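Local coordinates for protein esterase (Staphylococcus aureus subsp. aureus USA300_TCH1516, PDB 3D7R) that is a putative esterase of the alpha/beta hydrolase fold and probably cleaves ester bonds, its natural substrate being unknown, at residues S200-A205 against M295-P300; E218-L223 against R266-P271; K195-S200 against Y260-G265; Y34-R39 against P111-W116. All blocks are in the same frame, centred on the assembly; numbering follows the deposited sequence.

Contact 1 of 4, residues S200-A205 against M295-P300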
# COMPACT_ATOMS: atom_id res chain seq x y z
N SER A 200 4.58 4.21 3.91
CA SER A 200 4.09 5.52 3.48
C SER A 200 2.57 5.53 3.24
O SER A 200 2.12 5.96 2.16
CB SER A 200 4.82 5.97 2.20
OG SER A 200 6.17 6.26 2.46
N PRO A 201 1.77 5.06 4.23
CA PRO A 201 0.33 4.96 3.99
C PRO A 201 -0.27 6.35 3.85
O PRO A 201 0.17 7.28 4.55
CB PRO A 201 -0.21 4.30 5.28
CG PRO A 201 0.80 4.60 6.35
CD PRO A 201 2.14 4.66 5.61
N ILE A 202 -1.23 6.50 2.95
CA ILE A 202 -1.98 7.76 2.85
C ILE A 202 -3.20 7.61 3.77
O ILE A 202 -4.29 7.23 3.34
CB ILE A 202 -2.38 8.07 1.37
CG1 ILE A 202 -1.14 8.20 0.47
CG2 ILE A 202 -3.21 9.36 1.28
CD1 ILE A 202 -1.50 8.17 -1.04
N LEU A 203 -2.98 7.87 5.06
CA LEU A 203 -3.98 7.60 6.09
C LEU A 203 -5.24 8.46 6.05
O LEU A 203 -6.31 8.03 6.49
CB LEU A 203 -3.31 7.66 7.47
CG LEU A 203 -2.23 6.57 7.62
CD1 LEU A 203 -1.30 6.84 8.79
CD2 LEU A 203 -2.86 5.18 7.74
N ASP A 204 -5.11 9.68 5.51
CA ASP A 204 -6.22 10.61 5.40
C ASP A 204 -6.22 11.08 3.95
O ASP A 204 -5.30 11.79 3.55
CB ASP A 204 -6.01 11.76 6.39
CG ASP A 204 -7.08 12.86 6.30
OD1 ASP A 204 -7.99 12.79 5.45
OD2 ASP A 204 -6.98 13.82 7.10
N ALA A 205 -7.22 10.67 3.17
CA ALA A 205 -7.26 10.99 1.74
C ALA A 205 -7.50 12.47 1.43
O ALA A 205 -7.30 12.91 0.29
CB ALA A 205 -8.31 10.14 1.02
N MSE A 295 13.76 10.94 3.98
CA MSE A 295 13.21 10.13 2.89
C MSE A 295 11.92 10.68 2.29
O MSE A 295 11.13 11.36 2.97
CB MSE A 295 13.00 8.68 3.34
CG MSE A 295 14.29 7.91 3.52
SE MSE A 295 15.33 7.81 1.86
CE MSE A 295 16.55 9.26 2.16
N VAL A 296 11.71 10.32 1.02
CA VAL A 296 10.56 10.75 0.24
C VAL A 296 9.40 9.74 0.34
O VAL A 296 9.56 8.64 0.88
CB VAL A 296 10.95 11.00 -1.26
CG1 VAL A 296 12.11 12.01 -1.37
CG2 VAL A 296 11.29 9.69 -1.99
N HIS A 297 8.25 10.13 -0.21
CA HIS A 297 7.08 9.24 -0.26
C HIS A 297 7.43 7.92 -0.92
O HIS A 297 7.98 7.90 -2.02
CB HIS A 297 5.93 9.89 -1.04
CG HIS A 297 4.71 9.03 -1.11
ND1 HIS A 297 3.98 8.68 0.01
CD2 HIS A 297 4.10 8.43 -2.16
CE1 HIS A 297 2.97 7.91 -0.35
NE2 HIS A 297 3.02 7.74 -1.66
N ASP A 298 7.13 6.81 -0.24
CA ASP A 298 7.21 5.48 -0.85
C ASP A 298 8.66 5.12 -1.09
O ASP A 298 8.98 4.33 -2.01
CB ASP A 298 6.46 5.49 -2.19
CG ASP A 298 5.72 4.18 -2.51
OD1 ASP A 298 5.47 3.37 -1.60
OD2 ASP A 298 5.37 3.98 -3.69
N PHE A 299 9.55 5.67 -0.25
CA PHE A 299 11.00 5.58 -0.54
C PHE A 299 11.55 4.17 -0.81
O PHE A 299 12.45 4.05 -1.63
CB PHE A 299 11.85 6.33 0.50
CG PHE A 299 12.00 5.60 1.81
CD1 PHE A 299 13.03 4.66 1.99
CD2 PHE A 299 11.14 5.88 2.87
CE1 PHE A 299 13.18 3.98 3.21
CE2 PHE A 299 11.27 5.20 4.10
CZ PHE A 299 12.29 4.25 4.27
N PRO A 300 11.04 3.11 -0.14
CA PRO A 300 11.59 1.77 -0.36
C PRO A 300 11.51 1.22 -1.79
O PRO A 300 12.15 0.21 -2.08
CB PRO A 300 10.77 0.89 0.59
CG PRO A 300 10.37 1.85 1.71
CD PRO A 300 9.97 3.06 0.88

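Contact 2 of 4, residues E218-L223 against R266-P271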
# COMPACT_ATOMS: atom_id res chain seq x y z
N GLU A 218 6.47 21.76 0.01
CA GLU A 218 7.61 22.05 -0.86
C GLU A 218 8.70 20.97 -0.89
O GLU A 218 9.51 20.92 -1.81
CB GLU A 218 8.24 23.42 -0.48
CG GLU A 218 7.30 24.63 -0.59
CD GLU A 218 6.71 24.85 -1.99
OE1 GLU A 218 7.19 24.26 -2.99
OE2 GLU A 218 5.74 25.62 -2.10
N GLN A 219 8.73 20.11 0.13
CA GLN A 219 9.66 18.97 0.13
C GLN A 219 9.13 17.73 -0.60
O GLN A 219 9.90 16.83 -0.94
CB GLN A 219 10.05 18.57 1.57
CG GLN A 219 10.96 19.58 2.28
CD GLN A 219 12.24 19.90 1.49
OE1 GLN A 219 12.91 19.01 0.96
NE2 GLN A 219 12.57 21.19 1.41
N ASP A 220 7.82 17.67 -0.84
CA ASP A 220 7.19 16.47 -1.39
C ASP A 220 6.99 16.60 -2.90
O ASP A 220 6.05 17.25 -3.34
CB ASP A 220 5.83 16.20 -0.72
CG ASP A 220 5.28 14.81 -1.04
OD1 ASP A 220 5.67 14.20 -2.06
OD2 ASP A 220 4.46 14.30 -0.26
N ALA A 221 7.85 15.94 -3.67
CA ALA A 221 7.81 16.00 -5.13
C ALA A 221 6.98 14.86 -5.72
O ALA A 221 7.00 14.66 -6.92
CB ALA A 221 9.25 15.94 -5.67
N VAL A 222 6.24 14.13 -4.88
CA VAL A 222 5.45 12.99 -5.33
C VAL A 222 3.96 13.19 -5.11
O VAL A 222 3.16 13.01 -6.03
CB VAL A 222 5.88 11.68 -4.61
CG1 VAL A 222 5.06 10.46 -5.15
CG2 VAL A 222 7.38 11.44 -4.79
N LEU A 223 3.57 13.55 -3.89
CA LEU A 223 2.15 13.71 -3.60
C LEU A 223 1.64 15.08 -3.98
O LEU A 223 2.39 16.05 -3.93
CB LEU A 223 1.86 13.44 -2.12
CG LEU A 223 2.13 11.99 -1.71
CD1 LEU A 223 1.89 11.82 -0.22
CD2 LEU A 223 1.27 11.02 -2.51
N ARG A 266 9.98 13.68 4.49
CA ARG A 266 9.75 14.56 3.32
C ARG A 266 8.50 14.20 2.51
O ARG A 266 8.43 14.50 1.30
CB ARG A 266 11.00 14.63 2.43
CG ARG A 266 12.14 15.33 3.15
CD ARG A 266 13.38 15.60 2.29
NE ARG A 266 14.41 16.19 3.17
CZ ARG A 266 15.70 16.33 2.87
NH1 ARG A 266 16.18 15.93 1.70
NH2 ARG A 266 16.52 16.87 3.77
N GLU A 267 7.52 13.59 3.15
CA GLU A 267 6.25 13.30 2.49
C GLU A 267 5.10 13.92 3.26
O GLU A 267 5.12 13.94 4.49
CB GLU A 267 6.05 11.78 2.29
CG GLU A 267 6.13 10.92 3.56
CD GLU A 267 5.77 9.46 3.29
OE1 GLU A 267 4.74 9.22 2.63
OE2 GLU A 267 6.51 8.55 3.74
N MSE A 268 4.08 14.41 2.53
CA MSE A 268 2.98 15.19 3.12
C MSE A 268 2.11 14.38 4.08
O MSE A 268 1.30 14.94 4.81
CB MSE A 268 2.08 15.74 2.01
CG MSE A 268 2.53 17.02 1.36
SE MSE A 268 1.48 17.30 -0.31
CE MSE A 268 -0.23 16.69 0.29
N THR A 269 2.27 13.06 4.03
CA THR A 269 1.54 12.12 4.90
C THR A 269 2.15 12.04 6.27
O THR A 269 1.61 11.36 7.15
CB THR A 269 1.60 10.69 4.33
OG1 THR A 269 2.95 10.39 3.99
CG2 THR A 269 0.75 10.57 3.07
N HIS A 270 3.29 12.71 6.47
CA HIS A 270 4.03 12.51 7.71
C HIS A 270 3.26 12.95 8.98
O HIS A 270 3.24 12.19 9.95
CB HIS A 270 5.46 13.06 7.63
CG HIS A 270 6.28 12.78 8.86
ND1 HIS A 270 6.30 13.63 9.95
CD2 HIS A 270 7.08 11.74 9.18
CE1 HIS A 270 7.09 13.12 10.88
NE2 HIS A 270 7.58 11.98 10.44
N PRO A 271 2.65 14.16 8.99
CA PRO A 271 1.79 14.48 10.13
C PRO A 271 0.71 13.44 10.44
O PRO A 271 0.51 13.12 11.61
CB PRO A 271 1.14 15.80 9.73
CG PRO A 271 2.21 16.46 8.89
CD PRO A 271 2.74 15.31 8.06
O HOH W 1 7.99 12.68 -1.33

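Contact 3 of 4, residues K195-S200 against Y260-G265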
# COMPACT_ATOMS: atom_id res chain seq x y z
N LYS A 195 0.26 -9.89 11.38
CA LYS A 195 0.85 -8.55 11.46
C LYS A 195 0.35 -7.70 10.31
O LYS A 195 -0.09 -8.24 9.29
CB LYS A 195 2.40 -8.62 11.40
CG LYS A 195 3.08 -9.31 12.59
CD LYS A 195 4.62 -9.40 12.39
CE LYS A 195 5.29 -10.03 13.63
NZ LYS A 195 5.20 -11.53 13.56
N LEU A 196 0.44 -6.38 10.47
CA LEU A 196 0.07 -5.42 9.41
C LEU A 196 1.22 -4.44 9.14
O LEU A 196 1.71 -3.79 10.08
CB LEU A 196 -1.20 -4.62 9.80
CG LEU A 196 -1.63 -3.47 8.86
CD1 LEU A 196 -1.90 -4.01 7.43
CD2 LEU A 196 -2.87 -2.76 9.44
N TYR A 197 1.65 -4.36 7.88
CA TYR A 197 2.79 -3.50 7.50
C TYR A 197 2.29 -2.36 6.63
O TYR A 197 1.55 -2.60 5.67
CB TYR A 197 3.89 -4.30 6.76
CG TYR A 197 4.78 -5.06 7.71
CD1 TYR A 197 6.05 -4.57 8.05
CD2 TYR A 197 4.35 -6.26 8.28
CE1 TYR A 197 6.87 -5.28 8.96
CE2 TYR A 197 5.16 -6.98 9.18
CZ TYR A 197 6.41 -6.47 9.51
OH TYR A 197 7.18 -7.17 10.40
N LEU A 198 2.67 -1.13 6.98
CA LEU A 198 2.24 0.05 6.24
C LEU A 198 3.46 0.82 5.77
O LEU A 198 4.29 1.23 6.58
CB LEU A 198 1.38 0.95 7.13
CG LEU A 198 0.13 0.34 7.81
CD1 LEU A 198 -0.64 1.43 8.60
CD2 LEU A 198 -0.79 -0.32 6.79
N ILE A 199 3.59 1.00 4.45
CA ILE A 199 4.71 1.76 3.89
C ILE A 199 4.18 3.09 3.31
O ILE A 199 3.43 3.10 2.33
CB ILE A 199 5.50 0.96 2.81
CG1 ILE A 199 6.03 -0.36 3.37
CG2 ILE A 199 6.64 1.83 2.19
CD1 ILE A 199 6.37 -1.42 2.30
N SER A 200 4.58 4.21 3.91
CA SER A 200 4.09 5.52 3.48
C SER A 200 2.57 5.53 3.24
O SER A 200 2.12 5.96 2.16
CB SER A 200 4.82 5.97 2.20
OG SER A 200 6.17 6.26 2.46
N TYR A 260 3.38 -2.22 11.84
CA TYR A 260 4.76 -1.82 11.60
C TYR A 260 4.68 -0.85 10.48
O TYR A 260 4.17 -1.20 9.42
CB TYR A 260 5.61 -3.04 11.18
CG TYR A 260 5.58 -4.12 12.23
CD1 TYR A 260 6.64 -4.26 13.12
CD2 TYR A 260 4.46 -4.95 12.38
CE1 TYR A 260 6.61 -5.23 14.13
CE2 TYR A 260 4.43 -5.94 13.39
CZ TYR A 260 5.51 -6.06 14.26
OH TYR A 260 5.52 -7.00 15.26
N MSE A 261 5.12 0.37 10.70
CA MSE A 261 4.93 1.43 9.71
C MSE A 261 6.26 2.04 9.33
O MSE A 261 7.14 2.22 10.19
CB MSE A 261 3.98 2.52 10.26
CG MSE A 261 3.70 3.68 9.30
SE MSE A 261 2.20 4.72 9.95
CE MSE A 261 2.97 5.44 11.61
N PHE A 262 6.40 2.34 8.04
CA PHE A 262 7.61 2.94 7.48
C PHE A 262 7.21 4.20 6.74
O PHE A 262 6.22 4.22 6.01
CB PHE A 262 8.29 1.97 6.49
CG PHE A 262 8.80 0.73 7.15
CD1 PHE A 262 10.14 0.64 7.51
CD2 PHE A 262 7.93 -0.32 7.47
CE1 PHE A 262 10.63 -0.49 8.17
CE2 PHE A 262 8.40 -1.46 8.11
CZ PHE A 262 9.76 -1.54 8.48
N GLY A 263 7.96 5.27 6.94
CA GLY A 263 7.68 6.50 6.23
C GLY A 263 8.85 7.44 6.27
O GLY A 263 9.82 7.17 6.97
N GLY A 264 8.74 8.54 5.51
CA GLY A 264 9.79 9.56 5.45
C GLY A 264 9.31 10.90 5.96
O GLY A 264 8.10 11.16 5.97
N GLY A 265 10.25 11.74 6.38
CA GLY A 265 9.92 13.09 6.86
C GLY A 265 9.66 14.07 5.72
O GLY A 265 9.15 15.17 5.97

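Contact 4 of 4, residues Y34-R39 against P111-W116. With DMS (dimethyl sulfoxide), chain I; DMS (dimethyl sulfoxide), chain G.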
# COMPACT_ATOMS: atom_id res chain seq x y z
N TYR A 34 14.58 8.66 -11.03
CA TYR A 34 13.79 7.49 -11.40
C TYR A 34 12.35 7.82 -11.83
O TYR A 34 11.50 6.93 -11.86
CB TYR A 34 13.81 6.47 -10.27
CG TYR A 34 15.21 6.02 -9.97
CD1 TYR A 34 15.90 5.18 -10.85
CD2 TYR A 34 15.87 6.45 -8.81
CE1 TYR A 34 17.21 4.77 -10.59
CE2 TYR A 34 17.19 6.04 -8.53
CZ TYR A 34 17.84 5.20 -9.43
OH TYR A 34 19.13 4.79 -9.17
N LEU A 35 12.13 9.08 -12.22
CA LEU A 35 10.80 9.60 -12.57
C LEU A 35 10.11 8.81 -13.67
O LEU A 35 10.71 8.53 -14.71
CB LEU A 35 10.91 11.06 -13.02
CG LEU A 35 9.61 11.83 -13.27
CD1 LEU A 35 8.81 11.96 -11.96
CD2 LEU A 35 9.94 13.20 -13.84
N LEU A 36 8.85 8.46 -13.43
CA LEU A 36 7.99 7.99 -14.51
C LEU A 36 6.83 8.98 -14.67
O LEU A 36 5.99 9.13 -13.76
CB LEU A 36 7.48 6.58 -14.22
CG LEU A 36 8.38 5.35 -14.41
CD1 LEU A 36 7.61 4.09 -13.99
CD2 LEU A 36 8.91 5.19 -15.86
N HIS A 37 6.81 9.69 -15.79
CA HIS A 37 5.77 10.68 -16.07
C HIS A 37 4.37 10.06 -16.04
O HIS A 37 3.42 10.69 -15.57
CB HIS A 37 5.98 11.37 -17.44
CG HIS A 37 7.02 12.44 -17.43
ND1 HIS A 37 8.16 12.38 -18.21
CD2 HIS A 37 7.10 13.61 -16.76
CE1 HIS A 37 8.90 13.46 -18.01
NE2 HIS A 37 8.27 14.23 -17.13
N ASN A 38 4.26 8.82 -16.53
CA ASN A 38 2.96 8.14 -16.56
C ASN A 38 2.43 7.71 -15.17
O ASN A 38 1.39 7.07 -15.06
CB ASN A 38 2.93 6.97 -17.58
CG ASN A 38 3.90 5.82 -17.22
OD1 ASN A 38 4.34 5.66 -16.08
ND2 ASN A 38 4.22 4.99 -18.23
N ARG A 39 3.18 8.03 -14.12
CA ARG A 39 2.71 7.78 -12.77
C ARG A 39 2.51 9.09 -11.99
O ARG A 39 2.14 9.07 -10.81
CB ARG A 39 3.70 6.87 -12.01
CG ARG A 39 3.85 5.47 -12.60
CD ARG A 39 4.63 4.55 -11.65
NE ARG A 39 3.79 4.10 -10.54
CZ ARG A 39 2.85 3.16 -10.65
NH1 ARG A 39 2.63 2.57 -11.81
NH2 ARG A 39 2.13 2.81 -9.58
N PRO A 111 0.70 -1.72 -10.74
CA PRO A 111 2.04 -1.73 -10.15
C PRO A 111 3.13 -1.16 -11.04
O PRO A 111 3.16 -1.39 -12.26
CB PRO A 111 2.30 -3.21 -9.87
CG PRO A 111 0.94 -3.81 -9.74
CD PRO A 111 0.12 -3.07 -10.76
N SER A 112 4.03 -0.41 -10.41
CA SER A 112 5.24 0.11 -11.02
C SER A 112 6.20 -1.03 -11.27
O SER A 112 6.16 -2.01 -10.55
CB SER A 112 5.87 1.08 -10.02
OG SER A 112 7.13 1.48 -10.47
N PRO A 113 7.10 -0.90 -12.26
CA PRO A 113 8.19 -1.87 -12.37
C PRO A 113 9.05 -1.92 -11.11
O PRO A 113 9.65 -2.97 -10.81
CB PRO A 113 9.01 -1.36 -13.57
CG PRO A 113 8.59 0.06 -13.75
CD PRO A 113 7.17 0.13 -13.32
N PHE A 114 9.11 -0.80 -10.37
CA PHE A 114 9.82 -0.72 -9.10
C PHE A 114 9.08 -1.47 -7.99
O PHE A 114 9.69 -1.89 -6.99
CB PHE A 114 10.01 0.76 -8.67
CG PHE A 114 11.14 1.47 -9.39
CD1 PHE A 114 11.59 1.06 -10.64
CD2 PHE A 114 11.75 2.57 -8.80
CE1 PHE A 114 12.66 1.73 -11.29
CE2 PHE A 114 12.80 3.25 -9.45
CZ PHE A 114 13.25 2.82 -10.70
N HIS A 115 7.75 -1.61 -8.13
CA HIS A 115 6.99 -2.46 -7.22
C HIS A 115 7.38 -3.92 -7.44
O HIS A 115 7.54 -4.67 -6.49
CB HIS A 115 5.47 -2.32 -7.43
CG HIS A 115 4.85 -1.14 -6.75
ND1 HIS A 115 4.08 -0.21 -7.43
CD2 HIS A 115 4.84 -0.75 -5.45
CE1 HIS A 115 3.66 0.71 -6.58
NE2 HIS A 115 4.10 0.40 -5.38
N TRP A 116 7.52 -4.32 -8.70
CA TRP A 116 7.96 -5.68 -9.00
C TRP A 116 9.28 -5.97 -8.31
O TRP A 116 9.46 -7.00 -7.65
CB TRP A 116 8.07 -5.87 -10.51
CG TRP A 116 6.73 -6.16 -11.10
CD1 TRP A 116 5.72 -5.26 -11.38
CD2 TRP A 116 6.21 -7.45 -11.42
NE1 TRP A 116 4.63 -5.93 -11.89
CE2 TRP A 116 4.89 -7.27 -11.90
CE3 TRP A 116 6.73 -8.74 -11.35
CZ2 TRP A 116 4.10 -8.34 -12.32
CZ3 TRP A 116 5.93 -9.80 -11.75
CH2 TRP A 116 4.63 -9.59 -12.23
S DMS I . 8.71 5.02 -10.36
O DMS I . 7.70 3.79 -9.55
C1 DMS I . 9.89 5.65 -9.14
C2 DMS I . 9.87 4.20 -11.49
S DMS G . 6.67 8.56 -10.13
O DMS G . 8.36 8.66 -10.68
C1 DMS G . 6.61 8.76 -8.32
C2 DMS G . 5.82 10.07 -10.63

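Contact 1 of 4, residues S200-A205 against M295-P300
S200 and D298 mark the point where two loops draw together, their CA atoms 5.3 Å apart, and neither chain is in strand or alpha-helical form there. The 200-205 segment leaves strand 195-199 through S200, whose positive phi of 45° breaks the extended path. On the other side, V296 to F299 make a type II beta turn that presents the N-H of D298 to the serine. The bond from D298 N to S200 OG is 2.9 Å long. With chi1 at -69°, S200 OG lies beside its own backbone N, and its second partner is E267 OE2, another hydrogen bond.

H297 reaches back alongside S200. Its CG stands anti to the backbone N (chi1 -179°), which carries the imidazole out from the turn and lays its ND1-CE1 side along the serine: S200 CB is 3.6 Å from H297 ND1, and S200 O comes within 3.3 Å of H297 CE1, approaching obliquely to the ring plane. I202 CG1 adds a looser apolar touch, 4.2 Å from H297 CE1. One face of the imidazole is backed by CB of D298, and H297 ND1 is hydrogen-bonded to E267 OE1.

E267 thus uses one carboxylate oxygen for each residue. Such a histidine-acid pair, placed after the last two strands of the sheet, is consistent with the corresponding members of an alpha/beta hydrolase catalytic triad. S200 would then act as a second-shell residue, since its OG bonds both to the acid and to the N-H of the turn that carries the histidine.

Contact 2 of 4, residues E218-L223 against R266-P271
D220 and M268 hold the tight part of this contact, in which the aspartate side chain is buried. D220 CG is anti to the backbone N (chi1 -168°), turning the carboxylate to the opposing turn, and M268 N donates to D220 OD2 at 2.8 Å. The approach is on the anti side of the oxygen, 24° out of the carboxylate plane. The other oxygen serves its own chain: V222 N and L223 N each donate a 2.9 Å hydrogen bond to D220 OD1 from the same face of its plane, the first closing an Asx turn and the second completing an Asx motif. A water also donates to D220 OD1 and to R266 O, bridging the segments. Beside this network L223 CD1 meets T269 CG2 at 3.7 Å, while the selenium of M268, a selenomethionine, rests 3.9 Å from L223 O.

Toward solvent the fit is looser. Q219, bent at chi2, sets its OE1 over one face of the R266 guanidinium, 3.7 Å from R266 CD, with amide and guanidinium planes 60° apart and no hydrogen bond between the two side chains.

Four donors, one of them water, surround the D220 carboxylate, which would favour its charged form. Its bond to M268 N ties down the start of the type I turn from E267 to H270 and so would steady the backbone of E267, whose carboxylate also accepts from G264 N.

Contact 3 of 4, residues K195-S200 against Y260-G265
S200 N gives the shortest bond of this contact, 2.7 Å to F262 O and nearly straight at 173°. It is the last of four hydrogen bonds joining parallel strands 195-199 and 260-264, whose axes run 5° apart in direction. Y260 N donates to L196 O, L198 N to Y260 O, and F262 N to L198 O at 2.8 Å. L198 O also receives a CA-H contact from M261.

The aromatic side chains gather on one face of the sheet. Y197 and Y260 form an offset stack, centroids 4.7 Å apart and planes inclined by only 12°. Both tyrosines place CG anti to the carbonyl carbon, which swings the two rings the same way and lets them overlap. The shift sets Y197 OH above the centre of the Y260 ring, while Y260 CB rests over the rim of the Y197 ring, 3.4 Å from Y197 CE1. F262 comes alongside in the same direction, its CE2 near the plane of the Y197 ring and 3.9 Å from Y197 CD1. Farther back, K195 lies across Y260 so that K195 CE is 3.4 Å from Y260 OH. The polar tips finish outside the strands: Y197 OH on S317, Y260 OH on E320, and K195 NZ on the carbonyls of I318 and E320. On the reverse face L198 CB touches M261 CG at 4.2 Å, with the selenomethionine chain leading off toward P201.

Helix 305-318 packs on the aromatic face and helix 173-187 on the L196 and L198 face. Adjacent parallel strands sandwiched between helices in this way make up the central sheet of an alpha/beta hydrolase.

Contact 4 of 4, residues Y34-R39 against P111-W116
The capping box of S112 and H115 at the start of helix 113-126 is where R39 and its neighbours in the N-terminal loop meet the hydrolase core. S112 OG accepts from F114 N, while S112 N donates to H115 ND1 at 3.0 Å, within 7° of the imidazole plane. R39 lies on this cap. Its chain, bent at chi3 (78°), sets the guanidinium flat against the serine, with S112 CB over its centre and 3.7 Å from R39 NE. R39 NH2 then approaches the edge of the imidazole, 4.0 Å from H115 CE1, the two planes standing almost perpendicular. No hydrogen bond crosses between the segments; the guanidinium instead donates from NH1 to Q110 O.

At the other end the edge of F114 points to the face of Y34 in an offset edge-to-face pair, centroids 5.6 Å apart, and F114 CE2 closes to 3.5 Å from Y34 CB. L36 CD1 rests 4.0 Å from P113 CD. Between these touches sits a dimethyl sulfoxide, probably from the crystallisation liquor: its oxygen takes a 2.6 Å hydrogen bond from S112 OG, and its C2 methyl lies over the centre of the F114 ring. A second dimethyl sulfoxide accepts from L36 N at 2.8 Å. Such molecules may mark a pocket.

The loop between helices 30-33 and 46-61 thus lies against the first turn of helix 113-126, where W116 packs on F87 and F89 of strand 84-90 and H115 NE2 bonds to D171 at the end of strand 166-171.

Contacts 1, 2 and 3 meet around E267: contact 3 supplies the strand pair deep in the core, contact 1 the loops following strands 195-199 and 287-292, and contact 2 the turn that bears the glutamate. S200 belongs to both contacts 1 and 3, ending a strand in one and gripping a turn in the other. Their chemistry changes accordingly, from regular backbone bonds and stacked rings in the sheet to buried side-chain oxygens gripped by loop N-H groups; contact 2 alone of these three runs out to solvent. Contact 4, about 15 Å from contact 1 between centres, is partly exposed, lacks direct hydrogen bonds and has a dimethyl sulfoxide lying between its side chains.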